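Local coordinates for protein nitrite oxidoreductase subunit A (Kuenenia stuttgartiensis, PDB 7B04) that belongs to the molybdopterin oxidoreductase family and carries a molybdenum atom, two MD1 groups and an iron/sulfur cluster, at residues E463-L468 against L481-K486; Y769-L774 against T784-L789; I959-A964 against A1005-A1010. All blocks are in the same frame, centred on the assembly; numbering follows the deposited sequence.

Interaction 1 (E463-L468 against L481-K486); sequences EGSFKL and LLEMYK
The side chain of Glu483 lies across the backbone of Gly464, its CG 3.3 Å from Gly464 N. CG stands anti to the carbonyl carbon, and a bend at chi2 (-69°) brings CD beside that peptide; Glu483 OE2 lies 3.6 Å from Glu463 CB. Gly464 itself has a phi of 135°, a backbone shape that suits glycine. Above this, Glu463 runs extended beyond CG and meets Lys486 nearly at a right angle. Lys486 NZ is modelled between Glu463 OE2 and Glu483 OE2, in a salt-bridge network, but too close to a neighbouring atom, which leaves its exact place doubtful. The two carboxylates are like charges, Glu463 OE2 and Glu483 OE2 being 4.4 Å apart, and a lysine ammonium near both would be expected to ease their repulsion. Leu482 CD2 comes only to the fringe of Glu463 CG. All this lies at the protein surface, where a beta hairpin passes into a helix: strand 465-469 pairs antiparallel with strand 475-480, Gly464 bonds through its backbone to Thr480, and helix 481-488 follows at once, with Met484 packed on strand 386-388, the third strand of the sheet.

Interaction 2 (Y769-L774 against T784-L789); sequences YINRLL and TCEDIL
Two flat groups meet here nearly perpendicular, the amide of Asn771 and the carboxylate of Glu786, their planes 77° apart. Both polar atoms of the amide are used. Asn771 ND2 donates to Glu786 OE2 at 3.0 Å, coming down on the carboxylate from 60° above its plane, while Glu786 OE2 lies only slightly tilted from the amide plane. On the other branch, Asn771 OD1 accepts from Cys785 N at 2.8 Å, in a nearly straight bond directed along the C=O axis. The two bonds together would hold the amide's rotation. Chi1 (-70°) puts Asn771 CG anti to the carbonyl carbon; the amide lies at the start of helix 785-788. Thr784 occupies the N-cap position but makes no capping bond with its own side chain, and it is Asn771, from the preceding helix, that takes the first-turn N-H. Glu786, also in that first turn, reaches a crystal neighbour as well, so its pose may partly reflect the lattice.

Beside the polar pair the contact is apolar. Ile770 CG2 packs on Cys785 CB at 3.7 Å. Cys785 SG, anti to the backbone N, lies near the same isoleucine, 4.1 Å from Ile770 CG2. Leu774 brings CD1 against the Thr784-Cys785 peptide, 3.5 Å from Thr784 C, and on its other branch Leu774 CD2 lies 4.4 Å from Ile788 CD1.

The two helices follow each other in the chain, joined by a loop without helix or strand. Ile770 goes on to Ile234 and Leu773 to Val233, Tyr769 packs on helix 759-762, and Ile788 rests on Ile719 of strand 716-720.

Interaction 3 (I959-A964 against A1005-A1010); sequences IHPQAA and AKYNPA
Pro961 sits squarely over one face of the Tyr1007 ring, its CA 4.0 Å from the ring centroid and 9° off the normal, a CH-pi contact. It marks a strand-to-helix junction in what is probably the C-terminal double-psi barrel domain of molybdopterin enzymes. Pro961 CB lies over the same face, 4.0 Å from Tyr1007 CD2, and Ala964 CB, one helical turn on, meets Tyr1007 CE1 obliquely. Pro961 also touches Pro1009, Pro961 CD lying 3.7 Å from Pro1009 CA, the two proline rings crossing at about a right angle. CD of Pro961 also lies over one face of the His960 imidazole, toward its rim.

The next shell is backbone. Ile959 and Tyr1007 form a parallel bridge: Ile959 N donates to Lys1006 O at 3.0 Å, and Ile959 O accepts from Asn1008 N at 3.1 Å. With the strands thus in register, the side chains of Ile959 and Tyr1007 fall on the same face of the sheet. His960, its CG anti to the backbone N (chi1 -172°), uses ND1 to accept from Gln962 N, His960 ND1 and Gln962 N being 3.0 Å apart, capping the helix that carries Pro961 and Ala964.

Farther out, Tyr1007 OH bonds to Ile969 O. Lys1006 and Asn1008 face the subunit interface: Lys1006 NZ reaches Glu146 O of nitrite oxidoreductase subunit B, and Asn1008 ND2 bonds to Asp147 O of that subunit and to His958 of its own chain. The side chain of Asn1008 is about 10 Å from a bound MD1. Asn1008 OD1 accepts from Ala1010 N at 3.3 Å, an Asx turn.

In the fold
The three contacts come one after another along the chain and share no element; their centres lie about 49 to 54 Å apart. Interaction 1 is a surface contact, carried by charged groups where a hairpin runs into a helix. Interaction 2 is partly buried and joins two consecutive helices, with a polar pair beside an apolar layer. Interaction 3 is buried and differs in kind: strand pairing and proline-tyrosine packing bring together segments with 40 residues between them. It alone meets another chain, nitrite oxidoreductase subunit B, and it lies across the chain's centre from interaction 2. Charge thus dominates at the outermost site, while backbone bonds and apolar packing dominate at the buried interaction 3.

Interaction 1 (E463-L468 against L481-K486)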
ATOM      1  N   GLU B 463     -48.452  -8.808  -8.640  1.00 54.25           N
ATOM      2  CA  GLU B 463     -49.302  -7.731  -8.154  1.00 61.11           C
ATOM      3  C   GLU B 463     -50.636  -8.277  -7.665  1.00 62.88           C
ATOM      4  O   GLU B 463     -51.058  -9.378  -8.025  1.00 65.66           O
ATOM      5  CB  GLU B 463     -49.562  -6.696  -9.248  1.00 60.63           C
ATOM      6  CG  GLU B 463     -48.311  -6.088  -9.830  1.00 52.12           C
ATOM      7  CD  GLU B 463     -48.615  -5.135 -10.965  1.00 61.02           C
ATOM      8  OE1 GLU B 463     -49.371  -5.521 -11.882  1.00 68.13           O
ATOM      9  OE2 GLU B 463     -48.096  -3.998 -10.939  1.00 65.83           O
ATOM     10  N   GLY B 464     -51.311  -7.469  -6.853  1.00 58.11           N
ATOM     11  CA  GLY B 464     -52.613  -7.839  -6.343  1.00 73.48           C
ATOM     12  C   GLY B 464     -52.814  -7.581  -4.863  1.00 78.92           C
ATOM     13  O   GLY B 464     -51.893  -7.719  -4.050  1.00 74.83           O
ATOM     14  N   SER B 465     -54.037  -7.196  -4.515  1.00 79.59           N
ATOM     15  CA  SER B 465     -54.475  -7.042  -3.136  1.00 73.81           C
ATOM     16  C   SER B 465     -55.738  -7.870  -3.012  1.00 70.21           C
ATOM     17  O   SER B 465     -56.692  -7.663  -3.769  1.00 71.36           O
ATOM     18  CB  SER B 465     -54.744  -5.577  -2.779  1.00 66.10           C
ATOM     19  OG  SER B 465     -53.556  -4.809  -2.854  1.00 66.14           O
ATOM     20  N   PHE B 466     -55.755  -8.803  -2.076  1.00 71.17           N
ATOM     21  CA  PHE B 466     -56.813  -9.792  -2.042  1.00 67.62           C
ATOM     22  C   PHE B 466     -57.503  -9.751  -0.694  1.00 75.86           C
ATOM     23  O   PHE B 466     -56.905  -9.385   0.323  1.00 71.32           O
ATOM     24  CB  PHE B 466     -56.249 -11.191  -2.318  1.00 68.19           C
ATOM     25  CG  PHE B 466     -55.465 -11.272  -3.594  1.00 72.29           C
ATOM     26  CD1 PHE B 466     -56.105 -11.500  -4.799  1.00 74.97           C
ATOM     27  CD2 PHE B 466     -54.091 -11.091  -3.592  1.00 71.98           C
ATOM     28  CE1 PHE B 466     -55.388 -11.560  -5.978  1.00 72.49           C
ATOM     29  CE2 PHE B 466     -53.369 -11.152  -4.768  1.00 68.79           C
ATOM     30  CZ  PHE B 466     -54.018 -11.389  -5.963  1.00 70.69           C
ATOM     31  N   LYS B 467     -58.761 -10.166  -0.690  1.00 83.23           N
ATOM     32  CA  LYS B 467     -59.508 -10.285   0.544  1.00 73.54           C
ATOM     33  C   LYS B 467     -59.597 -11.760   0.878  1.00 65.38           C
ATOM     34  O   LYS B 467     -59.994 -12.576   0.040  1.00 55.95           O
ATOM     35  CB  LYS B 467     -60.906  -9.672   0.415  1.00 58.01           C
ATOM     36  N   LEU B 468     -59.260 -12.085   2.116  1.00 71.37           N
ATOM     37  CA  LEU B 468     -59.195 -13.457   2.567  1.00 75.58           C
ATOM     38  C   LEU B 468     -59.813 -13.504   3.946  1.00 82.13           C
ATOM     39  O   LEU B 468     -59.967 -12.483   4.612  1.00 84.57           O
ATOM     40  CB  LEU B 468     -57.749 -13.970   2.645  1.00 67.14           C
ATOM     41  CG  LEU B 468     -57.162 -15.016   1.696  1.00 72.18           C
ATOM     42  CD1 LEU B 468     -57.321 -14.604   0.246  1.00 70.10           C
ATOM     43  CD2 LEU B 468     -55.691 -15.249   2.036  1.00 70.38           C
ATOM     44  N   LEU B 481     -45.998  -8.593  -1.647  1.00 58.77           N
ATOM     45  CA  LEU B 481     -44.876  -7.774  -1.198  1.00 57.54           C
ATOM     46  C   LEU B 481     -44.558  -6.684  -2.209  1.00 57.34           C
ATOM     47  O   LEU B 481     -44.206  -5.560  -1.834  1.00 55.50           O
ATOM     48  CB  LEU B 481     -43.643  -8.645  -0.949  1.00 55.03           C
ATOM     49  CG  LEU B 481     -42.397  -7.868  -0.515  1.00 61.01           C
ATOM     50  CD1 LEU B 481     -42.636  -7.136   0.802  1.00 53.88           C
ATOM     51  CD2 LEU B 481     -41.184  -8.783  -0.422  1.00 58.20           C
ATOM     52  N   LEU B 482     -44.688  -6.997  -3.499  1.00 55.68           N
ATOM     53  CA  LEU B 482     -44.465  -5.988  -4.527  1.00 58.40           C
ATOM     54  C   LEU B 482     -45.496  -4.871  -4.426  1.00 59.97           C
ATOM     55  O   LEU B 482     -45.155  -3.688  -4.559  1.00 61.45           O
ATOM     56  CB  LEU B 482     -44.501  -6.639  -5.908  1.00 56.68           C
ATOM     57  CG  LEU B 482     -43.720  -5.955  -7.029  1.00 56.97           C
ATOM     58  CD1 LEU B 482     -43.235  -6.986  -8.034  1.00 58.58           C
ATOM     59  CD2 LEU B 482     -44.573  -4.907  -7.714  1.00 59.59           C
ATOM     60  N   GLU B 483     -46.765  -5.223  -4.199  1.00 58.83           N
ATOM     61  CA  GLU B 483     -47.765  -4.198  -3.924  1.00 63.76           C
ATOM     62  C   GLU B 483     -47.391  -3.391  -2.688  1.00 58.06           C
ATOM     63  O   GLU B 483     -47.484  -2.159  -2.696  1.00 60.02           O
ATOM     64  CB  GLU B 483     -49.152  -4.822  -3.767  1.00 58.69           C
ATOM     65  CG  GLU B 483     -49.845  -5.133  -5.089  1.00 58.03           C
ATOM     66  CD  GLU B 483     -50.254  -3.887  -5.854  1.00 63.74           C
ATOM     67  OE1 GLU B 483     -50.567  -2.863  -5.213  1.00 68.82           O
ATOM     68  OE2 GLU B 483     -50.257  -3.932  -7.104  1.00 62.57           O
ATOM     69  N   MET B 484     -47.016  -4.104  -1.633  1.00 51.68           N
ATOM     70  CA  MET B 484     -46.593  -3.431  -0.390  1.00 55.43           C
ATOM     71  C   MET B 484     -45.351  -2.613  -0.736  1.00 61.19           C
ATOM     72  O   MET B 484     -45.246  -1.481  -0.281  1.00 62.96           O
ATOM     73  CB  MET B 484     -46.288  -4.437   0.716  1.00 49.05           C
ATOM     74  CG  MET B 484     -47.507  -5.170   1.223  1.00 52.53           C
ATOM     75  SD  MET B 484     -47.350  -5.813   2.893  1.00 58.38           S
ATOM     76  CE  MET B 484     -48.426  -4.714   3.796  1.00 40.61           C
ATOM     77  N   TYR B 485     -44.459  -3.136  -1.570  1.00 51.56           N
ATOM     78  CA  TYR B 485     -43.281  -2.305  -1.923  1.00 57.54           C
ATOM     79  C   TYR B 485     -43.718  -1.062  -2.704  1.00 60.22           C
ATOM     80  O   TYR B 485     -43.147   0.004  -2.494  1.00 61.29           O
ATOM     81  CB  TYR B 485     -42.152  -3.129  -2.539  1.00 55.01           C
ATOM     82  CG  TYR B 485     -41.042  -3.438  -1.571  1.00 54.17           C
ATOM     83  CD1 TYR B 485     -40.052  -2.521  -1.284  1.00 51.24           C
ATOM     84  CD2 TYR B 485     -41.006  -4.641  -0.909  1.00 55.04           C
ATOM     85  CE1 TYR B 485     -39.043  -2.799  -0.385  1.00 50.69           C
ATOM     86  CE2 TYR B 485     -40.009  -4.932  -0.001  1.00 57.39           C
ATOM     87  CZ  TYR B 485     -39.024  -4.011   0.265  1.00 54.58           C
ATOM     88  OH  TYR B 485     -38.061  -4.334   1.166  1.00 50.93           O
ATOM     89  N   LYS B 486     -44.718  -1.206  -3.570  1.00 60.97           N
ATOM     90  CA  LYS B 486     -45.255  -0.102  -4.400  1.00 59.25           C
ATOM     91  C   LYS B 486     -45.747   1.009  -3.475  1.00 56.90           C
ATOM     92  O   LYS B 486     -45.597   2.158  -3.827  1.00 53.42           O
ATOM     93  CB  LYS B 486     -46.454  -0.642  -5.176  1.00 58.40           C
ATOM     94  CG  LYS B 486     -46.265  -0.819  -6.671  1.00 61.56           C
ATOM     95  CD  LYS B 486     -47.411  -1.576  -7.280  1.00 60.92           C
ATOM     96  CE  LYS B 486     -47.093  -2.194  -8.619  1.00 57.62           C
ATOM     97  NZ  LYS B 486     -47.539  -3.601  -8.673  1.00 62.03           N
TER

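Interaction 2 (Y769-L774 against T784-L789)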
ATOM      1  N   TYR B 769      -2.832 -33.026  11.016  1.00 34.77           N
ATOM      2  CA  TYR B 769      -4.009 -32.180  11.190  1.00 31.29           C
ATOM      3  C   TYR B 769      -4.435 -31.546   9.871  1.00 35.44           C
ATOM      4  O   TYR B 769      -5.635 -31.389   9.612  1.00 33.89           O
ATOM      5  CB  TYR B 769      -3.736 -31.098  12.235  1.00 27.60           C
ATOM      6  CG  TYR B 769      -3.373 -31.625  13.605  1.00 32.12           C
ATOM      7  CD1 TYR B 769      -4.304 -32.305  14.381  1.00 29.46           C
ATOM      8  CD2 TYR B 769      -2.105 -31.422  14.133  1.00 35.32           C
ATOM      9  CE1 TYR B 769      -3.977 -32.778  15.639  1.00 28.18           C
ATOM     10  CE2 TYR B 769      -1.770 -31.890  15.389  1.00 29.24           C
ATOM     11  CZ  TYR B 769      -2.707 -32.568  16.137  1.00 28.27           C
ATOM     12  OH  TYR B 769      -2.373 -33.037  17.387  1.00 32.94           O
ATOM     13  N   ILE B 770      -3.469 -31.159   9.034  1.00 30.82           N
ATOM     14  CA  ILE B 770      -3.801 -30.572   7.739  1.00 28.14           C
ATOM     15  C   ILE B 770      -4.537 -31.585   6.873  1.00 37.17           C
ATOM     16  O   ILE B 770      -5.522 -31.252   6.202  1.00 37.45           O
ATOM     17  CB  ILE B 770      -2.530 -30.046   7.047  1.00 30.95           C
ATOM     18  CG1 ILE B 770      -1.878 -28.951   7.891  1.00 32.36           C
ATOM     19  CG2 ILE B 770      -2.854 -29.520   5.657  1.00 25.07           C
ATOM     20  CD1 ILE B 770      -0.502 -28.547   7.416  1.00 32.49           C
ATOM     21  N   ASN B 771      -4.072 -32.837   6.871  1.00 33.17           N
ATOM     22  CA  ASN B 771      -4.759 -33.879   6.112  1.00 34.52           C
ATOM     23  C   ASN B 771      -6.157 -34.120   6.663  1.00 37.66           C
ATOM     24  O   ASN B 771      -7.101 -34.363   5.901  1.00 40.80           O
ATOM     25  CB  ASN B 771      -3.943 -35.171   6.131  1.00 38.83           C
ATOM     26  CG  ASN B 771      -2.669 -35.069   5.317  1.00 35.03           C
ATOM     27  OD1 ASN B 771      -2.656 -34.485   4.233  1.00 37.13           O
ATOM     28  ND2 ASN B 771      -1.589 -35.640   5.835  1.00 25.89           N
ATOM     29  N   ARG B 772      -6.310 -34.052   7.989  1.00 38.31           N
ATOM     30  CA  ARG B 772      -7.628 -34.179   8.598  1.00 29.65           C
ATOM     31  C   ARG B 772      -8.536 -33.008   8.250  1.00 31.60           C
ATOM     32  O   ARG B 772      -9.753 -33.110   8.429  1.00 37.70           O
ATOM     33  CB  ARG B 772      -7.504 -34.298  10.117  1.00 22.94           C
ATOM     34  CG  ARG B 772      -6.870 -35.590  10.598  1.00 27.11           C
ATOM     35  CD  ARG B 772      -6.803 -35.614  12.114  1.00 24.72           C
ATOM     36  NE  ARG B 772      -6.139 -36.808  12.626  1.00 23.01           N
ATOM     37  CZ  ARG B 772      -5.901 -37.029  13.914  1.00 34.45           C
ATOM     38  NH1 ARG B 772      -6.201 -36.100  14.812  1.00 33.25           N
ATOM     39  NH2 ARG B 772      -5.298 -38.146  14.300  1.00 36.15           N
ATOM     40  N   LEU B 773      -7.969 -31.888   7.804  1.00 29.31           N
ATOM     41  CA  LEU B 773      -8.764 -30.766   7.321  1.00 33.56           C
ATOM     42  C   LEU B 773      -9.042 -30.866   5.828  1.00 32.79           C
ATOM     43  O   LEU B 773     -10.159 -30.574   5.388  1.00 34.74           O
ATOM     44  CB  LEU B 773      -8.058 -29.448   7.635  1.00 31.47           C
ATOM     45  CG  LEU B 773      -8.094 -29.056   9.109  1.00 33.31           C
ATOM     46  CD1 LEU B 773      -7.193 -27.863   9.370  1.00 40.92           C
ATOM     47  CD2 LEU B 773      -9.523 -28.760   9.526  1.00 30.93           C
ATOM     48  N   LEU B 774      -8.044 -31.272   5.039  1.00 34.80           N
ATOM     49  CA  LEU B 774      -8.269 -31.518   3.619  1.00 38.34           C
ATOM     50  C   LEU B 774      -9.313 -32.608   3.436  1.00 39.43           C
ATOM     51  O   LEU B 774     -10.383 -32.381   2.860  1.00 41.01           O
ATOM     52  CB  LEU B 774      -6.956 -31.901   2.940  1.00 37.10           C
ATOM     53  CG  LEU B 774      -5.898 -30.806   2.844  1.00 37.83           C
ATOM     54  CD1 LEU B 774      -4.568 -31.404   2.442  1.00 30.54           C
ATOM     55  CD2 LEU B 774      -6.325 -29.734   1.857  1.00 36.50           C
ATOM     56  N   THR B 784      -4.091 -34.049  -0.636  1.00 42.47           N
ATOM     57  CA  THR B 784      -3.198 -34.442   0.434  1.00 36.80           C
ATOM     58  C   THR B 784      -2.193 -33.319   0.660  1.00 33.54           C
ATOM     59  O   THR B 784      -1.755 -32.670  -0.298  1.00 34.02           O
ATOM     60  CB  THR B 784      -2.510 -35.757   0.051  1.00 37.19           C
ATOM     61  OG1 THR B 784      -3.396 -36.856   0.299  1.00 43.81           O
ATOM     62  CG2 THR B 784      -1.247 -35.977   0.854  1.00 41.41           C
ATOM     63  N   CYS B 785      -1.863 -33.055   1.930  1.00 35.65           N
ATOM     64  CA  CYS B 785      -0.882 -32.009   2.235  1.00 39.67           C
ATOM     65  C   CYS B 785       0.461 -32.326   1.596  1.00 36.32           C
ATOM     66  O   CYS B 785       1.115 -31.452   1.014  1.00 34.93           O
ATOM     67  CB  CYS B 785      -0.725 -31.865   3.760  1.00 42.31           C
ATOM     68  SG  CYS B 785       0.765 -30.995   4.272  1.00 37.46           S
ATOM     69  N   GLU B 786       0.872 -33.582   1.694  1.00 39.50           N
ATOM     70  CA  GLU B 786       2.125 -34.043   1.109  1.00 42.62           C
ATOM     71  C   GLU B 786       2.121 -33.898  -0.414  1.00 40.41           C
ATOM     72  O   GLU B 786       3.119 -33.470  -1.006  1.00 45.17           O
ATOM     73  CB  GLU B 786       2.355 -35.477   1.597  1.00 49.80           C
ATOM     74  CG  GLU B 786       2.116 -35.506   3.136  1.00 59.03           C
ATOM     75  CD  GLU B 786       1.277 -36.675   3.636  1.00 67.30           C
ATOM     76  OE1 GLU B 786       0.827 -37.496   2.811  1.00 63.80           O
ATOM     77  OE2 GLU B 786       1.025 -36.737   4.861  1.00 58.40           O
ATOM     78  N   ASP B 787       1.029 -34.304  -1.070  1.00 38.99           N
ATOM     79  CA  ASP B 787       0.938 -34.235  -2.532  1.00 32.45           C
ATOM     80  C   ASP B 787       0.875 -32.797  -3.042  1.00 35.02           C
ATOM     81  O   ASP B 787       1.524 -32.459  -4.039  1.00 38.67           O
ATOM     82  CB  ASP B 787      -0.271 -35.032  -3.020  1.00 37.64           C
ATOM     83  CG  ASP B 787       0.035 -36.509  -3.175  1.00 46.23           C
ATOM     84  OD1 ASP B 787       1.219 -36.849  -3.393  1.00 43.76           O
ATOM     85  OD2 ASP B 787      -0.895 -37.326  -3.071  1.00 53.24           O
ATOM     86  N   ILE B 788       0.096 -31.938  -2.380  1.00 39.34           N
ATOM     87  CA  ILE B 788      -0.026 -30.545  -2.827  1.00 39.48           C
ATOM     88  C   ILE B 788       1.327 -29.852  -2.752  1.00 40.01           C
ATOM     89  O   ILE B 788       1.743 -29.136  -3.670  1.00 37.50           O
ATOM     90  CB  ILE B 788      -1.077 -29.802  -1.976  1.00 30.09           C
ATOM     91  CG1 ILE B 788      -2.477 -29.980  -2.551  1.00 30.89           C
ATOM     92  CG2 ILE B 788      -0.727 -28.313  -1.871  1.00 27.91           C
ATOM     93  CD1 ILE B 788      -3.552 -29.779  -1.515  1.00 30.36           C
ATOM     94  N   LEU B 789       2.017 -30.120  -1.668  1.00 36.44           N
ATOM     95  CA  LEU B 789       3.310 -29.508  -1.339  1.00 32.56           C
ATOM     96  C   LEU B 789       4.348 -29.967  -2.339  1.00 31.82           C
ATOM     97  O   LEU B 789       5.414 -29.445  -2.295  1.00 41.31           O
ATOM     98  CB  LEU B 789       3.683 -30.039   0.038  1.00 37.19           C
ATOM     99  CG  LEU B 789       3.626 -29.064   1.204  1.00 36.68           C
ATOM    100  CD1 LEU B 789       4.412 -29.631   2.362  1.00 39.19           C
ATOM    101  CD2 LEU B 789       4.183 -27.717   0.819  1.00 31.62           C
TER

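Interaction 3 (I959-A964 against A1005-A1010)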
ATOM      1  N   ILE B 959      -8.761  16.848   4.517  1.00 47.64           N
ATOM      2  CA  ILE B 959      -9.796  17.847   4.755  1.00 43.36           C
ATOM      3  C   ILE B 959      -9.941  18.691   3.494  1.00 41.69           C
ATOM      4  O   ILE B 959      -8.952  18.978   2.810  1.00 38.57           O
ATOM      5  CB  ILE B 959      -9.492  18.711   6.001  1.00 40.16           C
ATOM      6  CG1 ILE B 959     -10.640  19.688   6.273  1.00 40.48           C
ATOM      7  CG2 ILE B 959      -8.161  19.432   5.855  1.00 38.16           C
ATOM      8  CD1 ILE B 959     -10.628  20.274   7.668  1.00 47.26           C
ATOM      9  N   HIS B 960     -11.172  19.080   3.185  1.00 34.75           N
ATOM     10  CA  HIS B 960     -11.413  19.961   2.053  1.00 30.82           C
ATOM     11  C   HIS B 960     -10.757  21.321   2.290  1.00 43.79           C
ATOM     12  O   HIS B 960     -10.795  21.841   3.412  1.00 47.40           O
ATOM     13  CB  HIS B 960     -12.916  20.130   1.825  1.00 39.75           C
ATOM     14  CG  HIS B 960     -13.258  20.873   0.572  1.00 47.36           C
ATOM     15  ND1 HIS B 960     -13.350  22.247   0.522  1.00 51.54           N
ATOM     16  CD2 HIS B 960     -13.526  20.433  -0.681  1.00 44.44           C
ATOM     17  CE1 HIS B 960     -13.663  22.622  -0.704  1.00 54.44           C
ATOM     18  NE2 HIS B 960     -13.776  21.541  -1.455  1.00 53.65           N
ATOM     19  N   PRO B 961     -10.135  21.914   1.262  1.00 48.75           N
ATOM     20  CA  PRO B 961      -9.427  23.193   1.472  1.00 45.28           C
ATOM     21  C   PRO B 961     -10.301  24.286   2.061  1.00 49.47           C
ATOM     22  O   PRO B 961      -9.868  24.993   2.981  1.00 48.60           O
ATOM     23  CB  PRO B 961      -8.935  23.547   0.061  1.00 42.32           C
ATOM     24  CG  PRO B 961      -8.854  22.240  -0.651  1.00 41.09           C
ATOM     25  CD  PRO B 961      -9.990  21.420  -0.118  1.00 45.37           C
ATOM     26  N   GLN B 962     -11.524  24.451   1.550  1.00 49.04           N
ATOM     27  CA  GLN B 962     -12.412  25.474   2.092  1.00 49.99           C
ATOM     28  C   GLN B 962     -12.741  25.189   3.550  1.00 42.71           C
ATOM     29  O   GLN B 962     -12.805  26.112   4.372  1.00 43.97           O
ATOM     30  CB  GLN B 962     -13.690  25.564   1.258  1.00 42.78           C
ATOM     31  CG  GLN B 962     -14.610  26.707   1.661  1.00 44.48           C
ATOM     32  CD  GLN B 962     -13.946  28.064   1.522  1.00 49.42           C
ATOM     33  OE1 GLN B 962     -13.550  28.678   2.514  1.00 45.65           O
ATOM     34  NE2 GLN B 962     -13.818  28.538   0.288  1.00 43.06           N
ATOM     35  N   ALA B 963     -12.968  23.918   3.887  1.00 39.19           N
ATOM     36  CA  ALA B 963     -13.270  23.556   5.267  1.00 45.32           C
ATOM     37  C   ALA B 963     -12.151  23.992   6.204  1.00 45.00           C
ATOM     38  O   ALA B 963     -12.403  24.611   7.242  1.00 43.17           O
ATOM     39  CB  ALA B 963     -13.511  22.052   5.373  1.00 40.37           C
ATOM     40  N   ALA B 964     -10.901  23.714   5.831  1.00 47.14           N
ATOM     41  CA  ALA B 964      -9.778  24.096   6.682  1.00 46.96           C
ATOM     42  C   ALA B 964      -9.620  25.611   6.749  1.00 48.97           C
ATOM     43  O   ALA B 964      -9.289  26.158   7.808  1.00 41.20           O
ATOM     44  CB  ALA B 964      -8.496  23.437   6.183  1.00 35.40           C
ATOM     45  N   ALA B1005      -2.892  18.043   8.815  1.00 34.30           N
ATOM     46  CA  ALA B1005      -3.992  18.189   7.878  1.00 38.22           C
ATOM     47  C   ALA B1005      -3.454  18.255   6.455  1.00 37.71           C
ATOM     48  O   ALA B1005      -2.375  18.796   6.204  1.00 37.61           O
ATOM     49  CB  ALA B1005      -4.807  19.447   8.184  1.00 39.88           C
ATOM     50  N   LYS B1006      -4.219  17.693   5.521  1.00 38.49           N
ATOM     51  CA  LYS B1006      -3.831  17.645   4.117  1.00 31.62           C
ATOM     52  C   LYS B1006      -4.988  18.142   3.269  1.00 29.79           C
ATOM     53  O   LYS B1006      -6.100  17.611   3.361  1.00 34.41           O
ATOM     54  CB  LYS B1006      -3.440  16.224   3.701  1.00 31.04           C
ATOM     55  CG  LYS B1006      -3.223  16.062   2.205  1.00 33.70           C
ATOM     56  CD  LYS B1006      -3.006  14.609   1.810  1.00 27.02           C
ATOM     57  CE  LYS B1006      -2.964  14.459   0.296  1.00 35.25           C
ATOM     58  NZ  LYS B1006      -2.807  13.042  -0.136  1.00 35.68           N
ATOM     59  N   TYR B1007      -4.729  19.155   2.445  1.00 30.17           N
ATOM     60  CA  TYR B1007      -5.743  19.641   1.520  1.00 32.68           C
ATOM     61  C   TYR B1007      -5.996  18.594   0.447  1.00 38.26           C
ATOM     62  O   TYR B1007      -5.071  18.189  -0.264  1.00 42.28           O
ATOM     63  CB  TYR B1007      -5.310  20.956   0.876  1.00 38.95           C
ATOM     64  CG  TYR B1007      -5.461  22.175   1.754  1.00 42.45           C
ATOM     65  CD1 TYR B1007      -5.925  22.066   3.057  1.00 42.67           C
ATOM     66  CD2 TYR B1007      -5.143  23.439   1.275  1.00 46.95           C
ATOM     67  CE1 TYR B1007      -6.057  23.180   3.859  1.00 43.57           C
ATOM     68  CE2 TYR B1007      -5.276  24.560   2.071  1.00 47.27           C
ATOM     69  CZ  TYR B1007      -5.735  24.424   3.363  1.00 46.88           C
ATOM     70  OH  TYR B1007      -5.871  25.537   4.160  1.00 50.99           O
ATOM     71  N   ASN B1008      -7.247  18.153   0.332  1.00 38.36           N
ATOM     72  CA  ASN B1008      -7.668  17.271  -0.753  1.00 38.83           C
ATOM     73  C   ASN B1008      -9.073  17.694  -1.159  1.00 46.80           C
ATOM     74  O   ASN B1008     -10.056  17.325  -0.497  1.00 48.49           O
ATOM     75  CB  ASN B1008      -7.629  15.803  -0.338  1.00 35.09           C
ATOM     76  CG  ASN B1008      -7.756  14.859  -1.520  1.00 38.86           C
ATOM     77  OD1 ASN B1008      -7.910  15.291  -2.663  1.00 38.95           O
ATOM     78  ND2 ASN B1008      -7.689  13.560  -1.250  1.00 43.57           N
ATOM     79  N   PRO B1009      -9.211  18.462  -2.240  1.00 47.10           N
ATOM     80  CA  PRO B1009     -10.540  18.875  -2.700  1.00 45.02           C
ATOM     81  C   PRO B1009     -11.339  17.771  -3.373  1.00 42.65           C
ATOM     82  O   PRO B1009     -12.405  18.055  -3.924  1.00 47.73           O
ATOM     83  CB  PRO B1009     -10.222  20.004  -3.693  1.00 48.61           C
ATOM     84  CG  PRO B1009      -8.855  19.715  -4.170  1.00 30.46           C
ATOM     85  CD  PRO B1009      -8.130  19.081  -3.025  1.00 32.28           C
ATOM     86  N   ALA B1010     -10.848  16.531  -3.332  1.00 42.65           N
ATOM     87  CA  ALA B1010     -11.623  15.395  -3.805  1.00 43.41           C
ATOM     88  C   ALA B1010     -12.738  15.029  -2.838  1.00 38.93           C
ATOM     89  O   ALA B1010     -13.643  14.278  -3.213  1.00 45.61           O
ATOM     90  CB  ALA B1010     -10.711  14.188  -4.027  1.00 38.23           C
TER